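Local coordinates for protein carbamate kinase (Aeropyrum pernix, PDB 2E9Y) that probably acts as a carbamate kinase, reversibly transferring a phosphoryl group between ATP and carbamate, at residues Ser167-Ser172 against Lys216-Ser221; Leu232-Asp237 against Val279-Ser284. All coordinates share one frame; numbering follows the deposited sequence. Where two conformers were deposited one is given.

Interaction 1 of 2, residues Ser167-Ser172 against Lys216-Ser221; sequences SPRPVS and KDLASS
Lys216 O, at the start of the helix whose Leu218-Ala219 step receives Pro170, accepts two hydrogen bonds, one from Ser220 N at 3.0 Å and one from Ser220 OG at 2.6 Å. The hydroxyl comes in at a C=O...OG angle of 158°, tilted 22° from the carbonyl plane. The contact joins helix 216-226 to edge strand 170-173 of the amino acid kinase fold, where Val171 and Ser172 form a classic beta bulge against Leu118. Pro170 CG lies 3.8 Å from Leu218 C, so the ring sits on helix backbone as much as on side chains. Leu218 has CG beside its backbone N (chi1 -62°), a torsion that swings the isobutyl group until CD1 comes obliquely to the Arg169 guanidinium, 4.2 Å from Arg169 NE. In the modelled conformer of Glu280, that guanidinium forms a salt bridge through NE to this residue of helix 275-289, which Leu218 also touches. The CD edge of the proline ring is turned to Leu218, with Pro170 CD 3.9 Å from Leu218 CB and the two side chains crossing nearly at right angles. Its CB edge faces the next residue of the helix, Pro170 CB lying 4.4 Å from Ala219 CB.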
loop_
_atom_site.group_PDB
_atom_site.type_symbol
_atom_site.label_atom_id
_atom_site.label_comp_id
_atom_site.label_asym_id
_atom_site.label_seq_id
_atom_site.Cartn_x
_atom_site.Cartn_y
_atom_site.Cartn_z
ATOM N N SER A 167 0.598 -21.817 -3.071
ATOM C CA SER A 167 0.944 -21.271 -1.761
ATOM C C SER A 167 2.321 -21.843 -1.448
ATOM O O SER A 167 2.467 -22.706 -0.586
ATOM C CB SER A 167 -0.059 -21.702 -0.691
ATOM O OG SER A 167 0.316 -21.164 0.572
ATOM N N PRO A 168 3.349 -21.373 -2.169
ATOM C CA PRO A 168 4.739 -21.813 -2.009
ATOM C C PRO A 168 5.341 -21.390 -0.680
ATOM O O PRO A 168 4.884 -20.430 -0.058
ATOM C CB PRO A 168 5.444 -21.163 -3.192
ATOM C CG PRO A 168 4.687 -19.895 -3.372
ATOM C CD PRO A 168 3.247 -20.330 -3.208
ATOM N N ARG A 169 6.365 -22.111 -0.245
ATOM C CA ARG A 169 7.021 -21.782 1.011
ATOM C C ARG A 169 7.947 -20.581 0.841
ATOM O O ARG A 169 8.592 -20.418 -0.194
ATOM C CB ARG A 169 7.802 -22.988 1.538
ATOM C CG ARG A 169 6.907 -24.052 2.162
ATOM C CD ARG A 169 7.692 -24.973 3.090
ATOM N NE ARG A 169 6.821 -25.672 4.035
ATOM C CZ ARG A 169 5.963 -26.632 3.702
ATOM N NH1 ARG A 169 5.853 -27.023 2.438
ATOM N NH2 ARG A 169 5.210 -27.200 4.635
ATOM N N PRO A 170 8.009 -19.708 1.859
ATOM C CA PRO A 170 8.867 -18.524 1.791
ATOM C C PRO A 170 10.344 -18.900 1.846
ATOM O O PRO A 170 10.742 -19.751 2.640
ATOM C CB PRO A 170 8.419 -17.708 3.003
ATOM C CG PRO A 170 8.045 -18.759 3.986
ATOM C CD PRO A 170 7.287 -19.767 3.142
ATOM N N VAL A 171 11.150 -18.274 0.992
ATOM C CA VAL A 171 12.583 -18.558 0.953
ATOM C C VAL A 171 13.380 -17.438 1.608
ATOM O O VAL A 171 14.315 -17.693 2.366
ATOM C CB VAL A 171 13.067 -18.749 -0.493
ATOM C CG1 VAL A 171 14.572 -18.977 -0.516
ATOM C CG2 VAL A 171 12.338 -19.934 -1.119
ATOM N N SER A 172 13.008 -16.199 1.311
ATOM C CA SER A 172 13.675 -15.044 1.895
ATOM C C SER A 172 12.747 -13.845 1.826
ATOM O O SER A 172 11.848 -13.795 0.985
ATOM C CB SER A 172 14.984 -14.739 1.153
ATOM O OG SER A 172 14.754 -14.434 -0.210
ATOM N N LYS A 216 1.172 -16.515 6.028
ATOM C CA LYS A 216 1.673 -15.421 6.853
ATOM C C LYS A 216 2.484 -15.872 8.062
ATOM O O LYS A 216 3.363 -15.150 8.528
ATOM C CB LYS A 216 0.515 -14.528 7.311
ATOM C CG LYS A 216 -0.506 -15.200 8.217
ATOM C CD LYS A 216 -0.149 -15.016 9.678
ATOM C CE LYS A 216 -1.309 -15.414 10.580
ATOM N NZ LYS A 216 -0.993 -15.165 12.009
ATOM N N ASP A 217 2.191 -17.058 8.578
ATOM C CA ASP A 217 2.930 -17.545 9.737
ATOM C C ASP A 217 4.308 -18.054 9.329
ATOM O O ASP A 217 5.309 -17.740 9.982
ATOM C CB ASP A 217 2.122 -18.625 10.455
ATOM C CG ASP A 217 0.855 -18.066 11.074
ATOM O OD1 ASP A 217 0.961 -17.054 11.797
ATOM O OD2 ASP A 217 -0.238 -18.624 10.837
ATOM N N LEU A 218 4.370 -18.825 8.248
ATOM C CA LEU A 218 5.654 -19.329 7.766
ATOM C C LEU A 218 6.538 -18.143 7.393
ATOM O O LEU A 218 7.733 -18.121 7.698
ATOM C CB LEU A 218 5.453 -20.229 6.542
ATOM C CG LEU A 218 4.625 -21.496 6.780
ATOM C CD1 LEU A 218 4.634 -22.356 5.524
ATOM C CD2 LEU A 218 5.207 -22.265 7.966
ATOM N N ALA A 219 5.944 -17.152 6.733
ATOM C CA ALA A 219 6.682 -15.962 6.326
ATOM C C ALA A 219 7.169 -15.158 7.531
ATOM O O ALA A 219 8.302 -14.680 7.538
ATOM C CB ALA A 219 5.810 -15.074 5.426
ATOM N N SER A 220 6.314 -15.009 8.540
ATOM C CA SER A 220 6.671 -14.265 9.750
ATOM C C SER A 220 7.816 -14.948 10.484
ATOM O O SER A 220 8.686 -14.285 11.054
ATOM C CB SER A 220 5.465 -14.148 10.688
ATOM O OG SER A 220 4.446 -13.349 10.108
ATOM N N SER A 221 7.810 -16.276 10.474
ATOM C CA SER A 221 8.869 -17.037 11.126
ATOM C C SER A 221 10.187 -16.744 10.416
ATOM O O SER A 221 11.207 -16.464 11.051
ATOM C CB SER A 221 8.562 -18.535 11.061
ATOM O OG SER A 221 9.540 -19.287 11.762
#

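Interaction 2 of 2, residues Leu232-Asp237 against Val279-Ser284; sequences LVILTD and VEAAIS
Strand 232-236 and helix 279-284 run almost antiparallel, their axes inclined at 169° and approaching to 9.4 Å, with Leu232 and Ala282 the closest backbone pair at 7.2 Å between CA atoms. Between them the strand supplies the long side chains and the helix the short ones. Leu232 sends its CD2 branch to the helix backbone, 3.8 Å from Ala281 O and 4.3 Å from Ala282 CA; a chi1 of 168°, with CG anti to the backbone N, carries the isobutyl group there. Two residues on, Ile234 extends its CG1-CD1 arm so that CD1 ends 4.1 Å from Ala281 CB, a purely apolar methyl-to-methyl contact. This is helix-on-sheet packing in the alpha/beta core of the amino acid kinase fold: helix 275-289 leads into strand 293-297, which pairs in parallel with strand 231-236. Ala282 fits the same surface, its methyl touching Ala293 and Ile295 of that neighbouring strand. The interface is fully buried, and small helix residues let the sheet's aliphatic groups come close to the main chain. Ala281 O, besides its contact with the leucine methyl, probably accepts a hydrogen bond from Ser221 OG of helix 216-226. On the other branch of Ile234, CG2 packs against OD1 of the Asp217 carboxylate.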
loop_
_atom_site.group_PDB
_atom_site.type_symbol
_atom_site.label_atom_id
_atom_site.label_comp_id
_atom_site.label_asym_id
_atom_site.label_seq_id
_atom_site.Cartn_x
_atom_site.Cartn_y
_atom_site.Cartn_z
ATOM N N LEU A 232 9.534 -14.946 18.425
ATOM C CA LEU A 232 8.510 -15.039 17.391
ATOM C C LEU A 232 7.227 -15.293 18.167
ATOM O O LEU A 232 7.149 -16.225 18.973
ATOM C CB LEU A 232 8.765 -16.207 16.426
ATOM C CG LEU A 232 7.587 -16.552 15.495
ATOM C CD1 LEU A 232 7.279 -15.368 14.575
ATOM C CD2 LEU A 232 7.909 -17.786 14.673
ATOM N N VAL A 233 6.231 -14.449 17.936
ATOM C CA VAL A 233 4.953 -14.577 18.617
ATOM C C VAL A 233 3.838 -14.739 17.593
ATOM O O VAL A 233 3.748 -13.964 16.641
ATOM C CB VAL A 233 4.644 -13.316 19.455
ATOM C CG1 VAL A 233 3.297 -13.468 20.158
ATOM C CG2 VAL A 233 5.756 -13.075 20.465
ATOM N N ILE A 234 3.002 -15.753 17.777
ATOM C CA ILE A 234 1.871 -15.960 16.882
ATOM C C ILE A 234 0.606 -15.796 17.713
ATOM O O ILE A 234 0.340 -16.589 18.615
ATOM C CB ILE A 234 1.881 -17.360 16.248
ATOM C CG1 ILE A 234 3.143 -17.536 15.398
ATOM C CG2 ILE A 234 0.652 -17.529 15.365
ATOM C CD1 ILE A 234 3.267 -18.897 14.761
ATOM N N LEU A 235 -0.166 -14.756 17.417
ATOM C CA LEU A 235 -1.393 -14.493 18.160
ATOM C C LEU A 235 -2.609 -14.937 17.364
ATOM O O LEU A 235 -2.872 -14.427 16.273
ATOM C CB LEU A 235 -1.498 -13.005 18.496
ATOM C CG LEU A 235 -0.396 -12.440 19.400
ATOM C CD1 LEU A 235 -0.640 -10.959 19.631
ATOM C CD2 LEU A 235 -0.380 -13.186 20.736
ATOM N N THR A 236 -3.350 -15.892 17.918
ATOM C CA THR A 236 -4.528 -16.422 17.250
ATOM C C THR A 236 -5.773 -16.262 18.125
ATOM O O THR A 236 -5.799 -15.419 19.025
ATOM C CB THR A 236 -4.302 -17.905 16.884
ATOM O OG1 THR A 236 -5.435 -18.409 16.167
ATOM C CG2 THR A 236 -4.064 -18.730 18.136
ATOM N N ASP A 237 -6.801 -17.066 17.867
ATOM C CA ASP A 237 -8.036 -16.969 18.633
ATOM C C ASP A 237 -8.226 -18.100 19.645
ATOM O O ASP A 237 -9.339 -18.339 20.118
ATOM C CB ASP A 237 -9.230 -16.894 17.676
ATOM C CG ASP A 237 -9.451 -18.181 16.912
ATOM O OD1 ASP A 237 -8.472 -18.929 16.690
ATOM O OD2 ASP A 237 -10.608 -18.440 16.520
ATOM N N VAL A 279 2.345 -24.123 14.009
ATOM C CA VAL A 279 3.265 -25.006 14.713
ATOM C C VAL A 279 4.530 -25.158 13.874
ATOM O O VAL A 279 5.636 -25.121 14.401
ATOM C CB VAL A 279 2.630 -26.399 14.965
ATOM C CG1 VAL A 279 3.701 -27.413 15.377
ATOM C CG2 VAL A 279 1.584 -26.285 16.061
ATOM N N GLU A 280 4.361 -25.306 12.565
ATOM C CA GLU A 280 5.504 -25.456 11.668
ATOM C C GLU A 280 6.389 -24.216 11.761
ATOM O O GLU A 280 7.614 -24.316 11.838
ATOM C CB GLU A 280 5.034 -25.633 10.221
ATOM C CG GLU A 280 6.152 -26.035 9.267
ATOM C CD GLU A 280 5.739 -25.973 7.807
ATOM O OE1 GLU A 280 4.612 -26.405 7.485
ATOM O OE2 GLU A 280 6.548 -25.504 6.981
ATOM N N ALA A 281 5.754 -23.047 11.751
ATOM C CA ALA A 281 6.457 -21.769 11.833
ATOM C C ALA A 281 7.240 -21.650 13.138
ATOM O O ALA A 281 8.408 -21.259 13.139
ATOM C CB ALA A 281 5.455 -20.616 11.725
ATOM N N ALA A 282 6.590 -21.987 14.248
ATOM C CA ALA A 282 7.236 -21.915 15.554
ATOM C C ALA A 282 8.452 -22.836 15.610
ATOM O O ALA A 282 9.525 -22.436 16.067
ATOM C CB ALA A 282 6.243 -22.290 16.650
ATOM N N ILE A 283 8.282 -24.068 15.142
ATOM C CA ILE A 283 9.377 -25.037 15.138
ATOM C C ILE A 283 10.549 -24.535 14.299
ATOM O O ILE A 283 11.702 -24.612 14.723
ATOM C CB ILE A 283 8.920 -26.402 14.577
ATOM C CG1 ILE A 283 7.935 -27.060 15.546
ATOM C CG2 ILE A 283 10.125 -27.296 14.337
ATOM C CD1 ILE A 283 7.278 -28.320 15.007
ATOM N N SER A 284 10.252 -24.014 13.110
ATOM C CA SER A 284 11.296 -23.510 12.226
ATOM C C SER A 284 12.122 -22.416 12.894
ATOM O O SER A 284 13.347 -22.382 12.767
ATOM C CB SER A 284 10.678 -22.975 10.931
ATOM O OG SER A 284 11.670 -22.459 10.061
#

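In the fold
Along the chain the two contacts lie in series, neither nested nor crossed. Interaction 1 closes first, a loop of 43 residues leading from Ser172 through helix 176-185 and three strands back to helix 216-226. That helix runs almost directly into strand 231-236, where interaction 2 opens; 41 residues later helix 275-289 returns to close it. With centres about 12 Å apart, the contacts touch each other: helices 216-226 and 275-289 pack side by side, and Asp217 O lies 3.4 Å from Ala281 CB. Together they tie edge strand 170-173 and the inner strand 231-236 of one mixed sheet to two neighbouring helices.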